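Local structure of methyltransferase WBDD (Escherichia coli, 4AZS) at residues I339-L352 and L399-F411. The protein acts as both a kinase and a methyltransferase and thereby regulates the chain length of the O9a O antigen. Numbering follows the deposited sequence.
Sequences IDREKILGSLLRSL and LVQSFFVFVNELF. With SO4 (sulfate ion), chain K; SO4 (sulfate ion), chain L.
Helices 341-357 and 397-410 of the protein kinase domain, consistent with αE and αF of its helical C-terminal lobe, pack nearly antiparallel through knobs-into-holes contacts. The axes of their segments 341-352 and 399-410 come within 11.7 Å at 161°. Leu345 is one knob. It sits among Phe403, Phe406, Val407 and Leu410, and meets Leu410 tip to tip, with CG of Leu345 3.7 Å from CD2 of Leu410. Phe403 is the knob from the other side, held among Leu345, Leu348, Leu349 and Leu352. Its CG is anti to the backbone N (chi1 -168°), which carries the ring in among these leucines. CD1 of Leu352 lies 3.6 Å from CE1 of Phe403, and CD2 of Leu349 3.8 Å from CE2 of the same ring. Leu348 CD2 touches the Phe403 ring at its edge and packs on CE2 of Phe406 at 3.5 Å. At the 341 end, CD of Arg341 lies over the face of the Phe411 ring in a CH-pi contact, 3.7 Å from the centroid. A bend at chi3 (-76°) turns the guanidinium so that O3 of a sulfate, probably from the crystallisation liquor, lies over its centre. The backbone N of Arg341 also donates to this O3, at 2.8 Å. Helix 329-334 packs on Ile344 and Leu410. Helix 452-460 touches Leu349 and Phe403, while Trp435 of helix 435-443 meets the Phe411 ring edge-to-face.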
ATOM      1  N   ILE A 339     -19.973  62.610 -14.718  1.00 79.25           N
ATOM      2  CA  ILE A 339     -21.254  62.872 -14.088  1.00 71.19           C
ATOM      3  C   ILE A 339     -21.440  64.340 -13.721  1.00 66.85           C
ATOM      4  O   ILE A 339     -20.509  65.046 -13.387  1.00 63.47           O
ATOM      5  CB  ILE A 339     -21.458  61.998 -12.839  1.00 69.20           C
ATOM      6  CG1 ILE A 339     -20.312  62.170 -11.846  1.00 68.94           C
ATOM      7  CG2 ILE A 339     -21.574  60.537 -13.238  1.00 71.02           C
ATOM      8  CD1 ILE A 339     -20.667  61.724 -10.439  1.00 67.48           C
ATOM      9  N   ASP A 340     -22.680  64.779 -13.791  1.00 63.33           N
ATOM     10  CA  ASP A 340     -23.038  66.098 -13.377  1.00 61.15           C
ATOM     11  C   ASP A 340     -23.717  66.001 -12.010  1.00 58.00           C
ATOM     12  O   ASP A 340     -24.896  65.675 -11.904  1.00 57.40           O
ATOM     13  CB  ASP A 340     -23.950  66.711 -14.420  1.00 60.76           C
ATOM     14  CG  ASP A 340     -24.230  68.136 -14.146  1.00 60.39           C
ATOM     15  OD1 ASP A 340     -24.162  68.525 -12.968  1.00 62.65           O
ATOM     16  OD2 ASP A 340     -24.516  68.867 -15.106  1.00 63.46           O
ATOM     17  N   ARG A 341     -22.954  66.272 -10.963  1.00 54.07           N
ATOM     18  CA  ARG A 341     -23.429  66.098  -9.604  1.00 52.68           C
ATOM     19  C   ARG A 341     -24.569  67.082  -9.260  1.00 50.53           C
ATOM     20  O   ARG A 341     -25.480  66.765  -8.510  1.00 46.00           O
ATOM     21  CB  ARG A 341     -22.240  66.198  -8.654  1.00 53.79           C
ATOM     22  CG  ARG A 341     -21.321  64.998  -8.810  1.00 58.33           C
ATOM     23  CD  ARG A 341     -20.026  65.107  -8.030  1.00 64.99           C
ATOM     24  NE  ARG A 341     -19.087  66.014  -8.687  1.00 72.12           N
ATOM     25  CZ  ARG A 341     -18.377  65.715  -9.771  1.00 79.45           C
ATOM     26  NH1 ARG A 341     -18.481  64.522 -10.345  1.00 77.25           N
ATOM     27  NH2 ARG A 341     -17.558  66.624 -10.288  1.00 89.11           N
ATOM     28  N   GLU A 342     -24.552  68.245  -9.883  1.00 47.51           N
ATOM     29  CA  GLU A 342     -25.603  69.208  -9.691  1.00 48.26           C
ATOM     30  C   GLU A 342     -26.956  68.676 -10.164  1.00 46.56           C
ATOM     31  O   GLU A 342     -27.989  68.872  -9.519  1.00 46.51           O
ATOM     32  CB  GLU A 342     -25.241  70.474 -10.467  1.00 50.25           C
ATOM     33  CG  GLU A 342     -26.261  71.583 -10.401  1.00 54.40           C
ATOM     34  CD  GLU A 342     -26.492  72.135  -8.989  1.00 54.28           C
ATOM     35  OE1 GLU A 342     -25.607  72.020  -8.097  1.00 51.04           O
ATOM     36  OE2 GLU A 342     -27.583  72.699  -8.774  1.00 54.05           O
ATOM     37  N   LYS A 343     -26.955  68.049 -11.324  1.00 47.47           N
ATOM     38  CA  LYS A 343     -28.197  67.638 -11.964  1.00 48.20           C
ATOM     39  C   LYS A 343     -28.691  66.385 -11.308  1.00 44.83           C
ATOM     40  O   LYS A 343     -29.885  66.249 -11.067  1.00 46.26           O
ATOM     41  CB  LYS A 343     -28.018  67.443 -13.476  1.00 51.95           C
ATOM     42  CG  LYS A 343     -28.007  68.768 -14.218  1.00 56.14           C
ATOM     43  CD  LYS A 343     -27.907  68.603 -15.726  1.00 60.19           C
ATOM     44  CE  LYS A 343     -27.833  69.969 -16.393  1.00 65.13           C
ATOM     45  NZ  LYS A 343     -28.375  69.973 -17.776  1.00 69.88           N
ATOM     46  N   ILE A 344     -27.765  65.498 -10.982  1.00 42.37           N
ATOM     47  CA  ILE A 344     -28.078  64.310 -10.218  1.00 43.22           C
ATOM     48  C   ILE A 344     -28.686  64.652  -8.859  1.00 42.13           C
ATOM     49  O   ILE A 344     -29.739  64.114  -8.485  1.00 41.98           O
ATOM     50  CB  ILE A 344     -26.825  63.429 -10.055  1.00 43.55           C
ATOM     51  CG1 ILE A 344     -26.502  62.806 -11.392  1.00 45.04           C
ATOM     52  CG2 ILE A 344     -27.040  62.351  -9.001  1.00 44.66           C
ATOM     53  CD1 ILE A 344     -25.182  62.069 -11.437  1.00 46.77           C
ATOM     54  N   LEU A 345     -28.049  65.541  -8.113  1.00 41.80           N
ATOM     55  CA  LEU A 345     -28.550  65.892  -6.770  1.00 40.53           C
ATOM     56  C   LEU A 345     -29.833  66.696  -6.834  1.00 37.52           C
ATOM     57  O   LEU A 345     -30.768  66.461  -6.095  1.00 37.46           O
ATOM     58  CB  LEU A 345     -27.504  66.660  -5.976  1.00 43.02           C
ATOM     59  CG  LEU A 345     -26.364  65.791  -5.483  1.00 48.73           C
ATOM     60  CD1 LEU A 345     -25.165  66.636  -5.086  1.00 52.69           C
ATOM     61  CD2 LEU A 345     -26.829  64.901  -4.334  1.00 53.27           C
ATOM     62  N   GLY A 346     -29.894  67.625  -7.758  1.00 38.44           N
ATOM     63  CA  GLY A 346     -31.099  68.404  -7.940  1.00 38.73           C
ATOM     64  C   GLY A 346     -32.301  67.538  -8.228  1.00 37.68           C
ATOM     65  O   GLY A 346     -33.314  67.616  -7.528  1.00 37.49           O
ATOM     66  N   SER A 347     -32.188  66.689  -9.249  1.00 39.39           N
ATOM     67  CA  SER A 347     -33.310  65.836  -9.657  1.00 41.47           C
ATOM     68  C   SER A 347     -33.710  64.875  -8.527  1.00 39.32           C
ATOM     69  O   SER A 347     -34.883  64.711  -8.227  1.00 37.58           O
ATOM     70  CB  SER A 347     -33.003  65.075 -10.967  1.00 40.85           C
ATOM     71  OG  SER A 347     -31.823  64.283 -10.881  1.00 42.75           O
ATOM     72  N   LEU A 348     -32.730  64.295  -7.854  1.00 40.07           N
ATOM     73  CA  LEU A 348     -33.034  63.349  -6.777  1.00 39.43           C
ATOM     74  C   LEU A 348     -33.712  64.077  -5.621  1.00 39.98           C
ATOM     75  O   LEU A 348     -34.731  63.619  -5.097  1.00 38.78           O
ATOM     76  CB  LEU A 348     -31.748  62.676  -6.338  1.00 41.53           C
ATOM     77  CG  LEU A 348     -31.885  61.373  -5.570  1.00 48.71           C
ATOM     78  CD1 LEU A 348     -32.549  60.289  -6.423  1.00 50.41           C
ATOM     79  CD2 LEU A 348     -30.506  60.939  -5.102  1.00 49.48           C
ATOM     80  N   LEU A 349     -33.178  65.242  -5.247  1.00 38.38           N
ATOM     81  CA  LEU A 349     -33.754  66.002  -4.163  1.00 39.63           C
ATOM     82  C   LEU A 349     -35.151  66.439  -4.472  1.00 38.05           C
ATOM     83  O   LEU A 349     -36.017  66.414  -3.594  1.00 34.82           O
ATOM     84  CB  LEU A 349     -32.913  67.235  -3.821  1.00 41.91           C
ATOM     85  CG  LEU A 349     -31.766  66.898  -2.885  1.00 43.70           C
ATOM     86  CD1 LEU A 349     -30.824  68.078  -2.749  1.00 45.46           C
ATOM     87  CD2 LEU A 349     -32.350  66.474  -1.539  1.00 43.63           C
ATOM     88  N   ARG A 350     -35.385  66.847  -5.717  1.00 37.75           N
ATOM     89  CA  ARG A 350     -36.737  67.188  -6.109  1.00 40.45           C
ATOM     90  C   ARG A 350     -37.689  66.002  -5.916  1.00 39.26           C
ATOM     91  O   ARG A 350     -38.782  66.174  -5.401  1.00 38.73           O
ATOM     92  CB  ARG A 350     -36.798  67.739  -7.547  1.00 44.27           C
ATOM     93  CG  ARG A 350     -36.238  69.160  -7.653  1.00 44.33           C
ATOM     94  CD  ARG A 350     -36.494  69.829  -9.008  1.00 46.93           C
ATOM     95  NE  ARG A 350     -35.769  69.177 -10.103  1.00 50.86           N
ATOM     96  CZ  ARG A 350     -34.508  69.428 -10.456  1.00 52.63           C
ATOM     97  NH1 ARG A 350     -33.769  70.310  -9.804  1.00 54.64           N
ATOM     98  NH2 ARG A 350     -33.981  68.770 -11.471  1.00 57.91           N
ATOM     99  N   SER A 351     -37.285  64.796  -6.279  1.00 38.71           N
ATOM    100  CA  SER A 351     -38.223  63.700  -6.138  1.00 41.35           C
ATOM    101  C   SER A 351     -38.390  63.332  -4.647  1.00 41.30           C
ATOM    102  O   SER A 351     -39.497  62.982  -4.210  1.00 38.04           O
ATOM    103  CB  SER A 351     -37.830  62.485  -7.010  1.00 44.59           C
ATOM    104  OG  SER A 351     -36.764  61.757  -6.440  1.00 49.43           O
ATOM    105  N   LEU A 352     -37.316  63.461  -3.856  1.00 38.85           N
ATOM    106  CA  LEU A 352     -37.405  63.159  -2.427  1.00 38.86           C
ATOM    107  C   LEU A 352     -38.310  64.159  -1.706  1.00 38.05           C
ATOM    108  O   LEU A 352     -39.124  63.789  -0.834  1.00 37.27           O
ATOM    109  CB  LEU A 352     -36.015  63.105  -1.769  1.00 39.07           C
ATOM    110  CG  LEU A 352     -35.108  61.982  -2.299  1.00 38.41           C
ATOM    111  CD1 LEU A 352     -33.703  62.111  -1.750  1.00 37.37           C
ATOM    112  CD2 LEU A 352     -35.667  60.600  -1.994  1.00 40.46           C
ATOM    113  N   LEU A 399     -32.380  60.324   8.185  1.00 55.52           N
ATOM    114  CA  LEU A 399     -32.316  60.233   6.711  1.00 52.59           C
ATOM    115  C   LEU A 399     -31.634  61.446   6.086  1.00 48.96           C
ATOM    116  O   LEU A 399     -30.914  61.328   5.085  1.00 48.25           O
ATOM    117  CB  LEU A 399     -33.726  60.080   6.115  1.00 55.11           C
ATOM    118  CG  LEU A 399     -34.456  58.737   6.304  1.00 57.27           C
ATOM    119  CD1 LEU A 399     -34.716  58.424   7.768  1.00 64.66           C
ATOM    120  CD2 LEU A 399     -35.782  58.718   5.555  1.00 57.83           C
ATOM    121  N   VAL A 400     -31.827  62.623   6.672  1.00 46.45           N
ATOM    122  CA  VAL A 400     -31.193  63.815   6.121  1.00 49.13           C
ATOM    123  C   VAL A 400     -29.697  63.663   6.334  1.00 52.52           C
ATOM    124  O   VAL A 400     -28.906  64.064   5.472  1.00 49.37           O
ATOM    125  CB  VAL A 400     -31.733  65.128   6.743  1.00 49.70           C
ATOM    126  CG1 VAL A 400     -30.823  66.318   6.427  1.00 48.17           C
ATOM    127  CG2 VAL A 400     -33.140  65.407   6.262  1.00 48.57           C
ATOM    128  N   GLN A 401     -29.327  63.026   7.449  1.00 57.95           N
ATOM    129  CA  GLN A 401     -27.916  62.849   7.816  1.00 63.52           C
ATOM    130  C   GLN A 401     -27.218  61.927   6.823  1.00 58.66           C
ATOM    131  O   GLN A 401     -26.170  62.281   6.273  1.00 56.55           O
ATOM    132  CB  GLN A 401     -27.764  62.291   9.251  1.00 68.25           C
ATOM    133  CG  GLN A 401     -26.314  62.058   9.703  1.00 72.95           C
ATOM    134  CD  GLN A 401     -25.608  63.307  10.241  1.00 77.62           C
ATOM    135  OE1 GLN A 401     -25.954  64.433   9.893  1.00 84.59           O
ATOM    136  NE2 GLN A 401     -24.607  63.101  11.101  1.00 83.28           N
ATOM    137  N   SER A 402     -27.795  60.755   6.589  1.00 51.83           N
ATOM    138  CA  SER A 402     -27.249  59.853   5.565  1.00 55.12           C
ATOM    139  C   SER A 402     -27.179  60.537   4.202  1.00 52.25           C
ATOM    140  O   SER A 402     -26.234  60.334   3.440  1.00 50.22           O
ATOM    141  CB  SER A 402     -28.103  58.613   5.419  1.00 52.73           C
ATOM    142  OG  SER A 402     -29.358  59.057   5.014  1.00 57.10           O
ATOM    143  N   PHE A 403     -28.164  61.367   3.889  1.00 49.50           N
ATOM    144  CA  PHE A 403     -28.135  61.973   2.591  1.00 48.57           C
ATOM    145  C   PHE A 403     -26.862  62.821   2.442  1.00 54.69           C
ATOM    146  O   PHE A 403     -26.388  63.064   1.325  1.00 52.44           O
ATOM    147  CB  PHE A 403     -29.388  62.796   2.322  1.00 47.73           C
ATOM    148  CG  PHE A 403     -29.514  63.194   0.884  1.00 48.92           C
ATOM    149  CD1 PHE A 403     -30.078  62.320  -0.045  1.00 46.22           C
ATOM    150  CD2 PHE A 403     -28.994  64.383   0.441  1.00 45.49           C
ATOM    151  CE1 PHE A 403     -30.158  62.652  -1.375  1.00 43.51           C
ATOM    152  CE2 PHE A 403     -29.076  64.724  -0.902  1.00 47.53           C
ATOM    153  CZ  PHE A 403     -29.650  63.850  -1.816  1.00 44.59           C
ATOM    154  N   PHE A 404     -26.292  63.259   3.568  1.00 54.00           N
ATOM    155  CA  PHE A 404     -25.049  64.014   3.511  1.00 56.11           C
ATOM    156  C   PHE A 404     -23.890  63.114   3.156  1.00 50.89           C
ATOM    157  O   PHE A 404     -22.950  63.533   2.480  1.00 50.13           O
ATOM    158  CB  PHE A 404     -24.758  64.696   4.846  1.00 58.03           C
ATOM    159  CG  PHE A 404     -25.761  65.732   5.214  1.00 59.42           C
ATOM    160  CD1 PHE A 404     -26.119  66.719   4.298  1.00 61.96           C
ATOM    161  CD2 PHE A 404     -26.316  65.751   6.482  1.00 61.33           C
ATOM    162  CE1 PHE A 404     -27.031  67.697   4.633  1.00 56.99           C
ATOM    163  CE2 PHE A 404     -27.229  66.732   6.832  1.00 61.87           C
ATOM    164  CZ  PHE A 404     -27.596  67.693   5.899  1.00 60.81           C
ATOM    165  N   VAL A 405     -23.960  61.886   3.637  1.00 50.44           N
ATOM    166  CA  VAL A 405     -22.948  60.904   3.339  1.00 55.62           C
ATOM    167  C   VAL A 405     -23.007  60.563   1.847  1.00 55.08           C
ATOM    168  O   VAL A 405     -22.005  60.722   1.131  1.00 60.14           O
ATOM    169  CB  VAL A 405     -23.105  59.653   4.219  1.00 58.53           C
ATOM    170  CG1 VAL A 405     -22.077  58.610   3.826  1.00 61.34           C
ATOM    171  CG2 VAL A 405     -22.941  60.022   5.690  1.00 61.55           C
ATOM    172  N   PHE A 406     -24.176  60.116   1.389  1.00 52.09           N
ATOM    173  CA  PHE A 406     -24.464  60.013  -0.049  1.00 50.26           C
ATOM    174  C   PHE A 406     -23.779  61.155  -0.796  1.00 46.98           C
ATOM    175  O   PHE A 406     -23.019  60.922  -1.746  1.00 43.84           O
ATOM    176  CB  PHE A 406     -25.982  60.045  -0.324  1.00 47.84           C
ATOM    177  CG  PHE A 406     -26.351  59.965  -1.792  1.00 47.63           C
ATOM    178  CD1 PHE A 406     -26.170  58.795  -2.507  1.00 49.58           C
ATOM    179  CD2 PHE A 406     -26.917  61.038  -2.444  1.00 50.19           C
ATOM    180  CE1 PHE A 406     -26.524  58.702  -3.836  1.00 48.23           C
ATOM    181  CE2 PHE A 406     -27.282  60.949  -3.782  1.00 50.04           C
ATOM    182  CZ  PHE A 406     -27.082  59.778  -4.480  1.00 49.01           C
ATOM    183  N   VAL A 407     -24.039  62.382  -0.364  1.00 45.32           N
ATOM    184  CA  VAL A 407     -23.508  63.549  -1.082  1.00 46.68           C
ATOM    185  C   VAL A 407     -21.990  63.485  -1.098  1.00 49.19           C
ATOM    186  O   VAL A 407     -21.354  63.711  -2.128  1.00 46.61           O
ATOM    187  CB  VAL A 407     -23.934  64.892  -0.457  1.00 45.95           C
ATOM    188  CG1 VAL A 407     -23.014  66.016  -0.922  1.00 45.20           C
ATOM    189  CG2 VAL A 407     -25.381  65.198  -0.808  1.00 45.70           C
ATOM    190  N   ASN A 408     -21.417  63.180   0.055  1.00 53.59           N
ATOM    191  CA  ASN A 408     -19.975  63.151   0.173  1.00 57.23           C
ATOM    192  C   ASN A 408     -19.343  62.020  -0.625  1.00 58.63           C
ATOM    193  O   ASN A 408     -18.301  62.224  -1.260  1.00 58.50           O
ATOM    194  CB  ASN A 408     -19.543  63.054   1.619  1.00 58.36           C
ATOM    195  CG  ASN A 408     -18.648  64.187   2.005  1.00 60.68           C
ATOM    196  OD1 ASN A 408     -18.954  64.930   2.936  1.00 70.27           O
ATOM    197  ND2 ASN A 408     -17.576  64.383   1.253  1.00 60.61           N
ATOM    198  N   GLU A 409     -19.964  60.844  -0.590  1.00 58.70           N
ATOM    199  CA  GLU A 409     -19.496  59.737  -1.427  1.00 63.85           C
ATOM    200  C   GLU A 409     -19.641  60.081  -2.929  1.00 64.54           C
ATOM    201  O   GLU A 409     -18.727  59.842  -3.698  1.00 68.48           O
ATOM    202  CB  GLU A 409     -20.119  58.382  -1.029  1.00 60.72           C
ATOM    203  CG  GLU A 409     -21.620  58.221  -1.181  1.00 65.00           C
ATOM    204  CD  GLU A 409     -22.132  56.877  -0.635  1.00 67.74           C
ATOM    205  OE1 GLU A 409     -21.318  55.953  -0.497  1.00 74.75           O
ATOM    206  OE2 GLU A 409     -23.340  56.726  -0.325  1.00 63.31           O
ATOM    207  N   LEU A 410     -20.728  60.736  -3.325  1.00 64.92           N
ATOM    208  CA  LEU A 410     -20.872  61.233  -4.704  1.00 62.65           C
ATOM    209  C   LEU A 410     -19.673  62.064  -5.164  1.00 67.34           C
ATOM    210  O   LEU A 410     -19.333  62.099  -6.347  1.00 68.31           O
ATOM    211  CB  LEU A 410     -22.150  62.054  -4.827  1.00 63.33           C
ATOM    212  CG  LEU A 410     -22.674  62.316  -6.230  1.00 66.44           C
ATOM    213  CD1 LEU A 410     -22.809  61.024  -7.027  1.00 69.55           C
ATOM    214  CD2 LEU A 410     -24.016  63.011  -6.125  1.00 68.51           C
ATOM    215  N   PHE A 411     -19.055  62.763  -4.218  1.00 67.88           N
ATOM    216  CA  PHE A 411     -17.764  63.371  -4.422  1.00 65.06           C
ATOM    217  C   PHE A 411     -16.753  62.335  -3.936  1.00 66.52           C
ATOM    218  O   PHE A 411     -15.556  62.479  -4.128  1.00 69.36           O
ATOM    219  CB  PHE A 411     -17.666  64.704  -3.643  1.00 63.90           C
ATOM    220  CG  PHE A 411     -18.564  65.787  -4.192  1.00 62.38           C
ATOM    221  CD1 PHE A 411     -19.930  65.789  -3.919  1.00 61.05           C
ATOM    222  CD2 PHE A 411     -18.064  66.762  -5.026  1.00 62.08           C
ATOM    223  CE1 PHE A 411     -20.768  66.748  -4.459  1.00 60.17           C
ATOM    224  CE2 PHE A 411     -18.895  67.732  -5.565  1.00 61.62           C
ATOM    225  CZ  PHE A 411     -20.248  67.724  -5.284  1.00 60.15           C
TER
HETATM  226  S   SO4 K1483     -20.473  68.846 -11.026  1.00 77.27           S
HETATM  227  O1  SO4 K1483     -19.623  69.056  -9.837  1.00 75.91           O
HETATM  228  O2  SO4 K1483     -21.864  69.309 -10.736  1.00 66.03           O
HETATM  229  O3  SO4 K1483     -20.363  67.389 -11.350  1.00 63.22           O
HETATM  230  O4  SO4 K1483     -20.031  69.667 -12.181  1.00 76.94           O
HETATM  231  S   SO4 L1484     -36.584  66.707 -12.818  1.00 91.93           S
HETATM  232  O1  SO4 L1484     -35.526  67.212 -11.919  1.00 78.70           O
HETATM  233  O2  SO4 L1484     -37.908  66.998 -12.214  1.00 85.57           O
HETATM  234  O3  SO4 L1484     -36.419  65.242 -13.036  1.00 92.03           O
HETATM  235  O4  SO4 L1484     -36.446  67.407 -14.118  1.00 96.53           O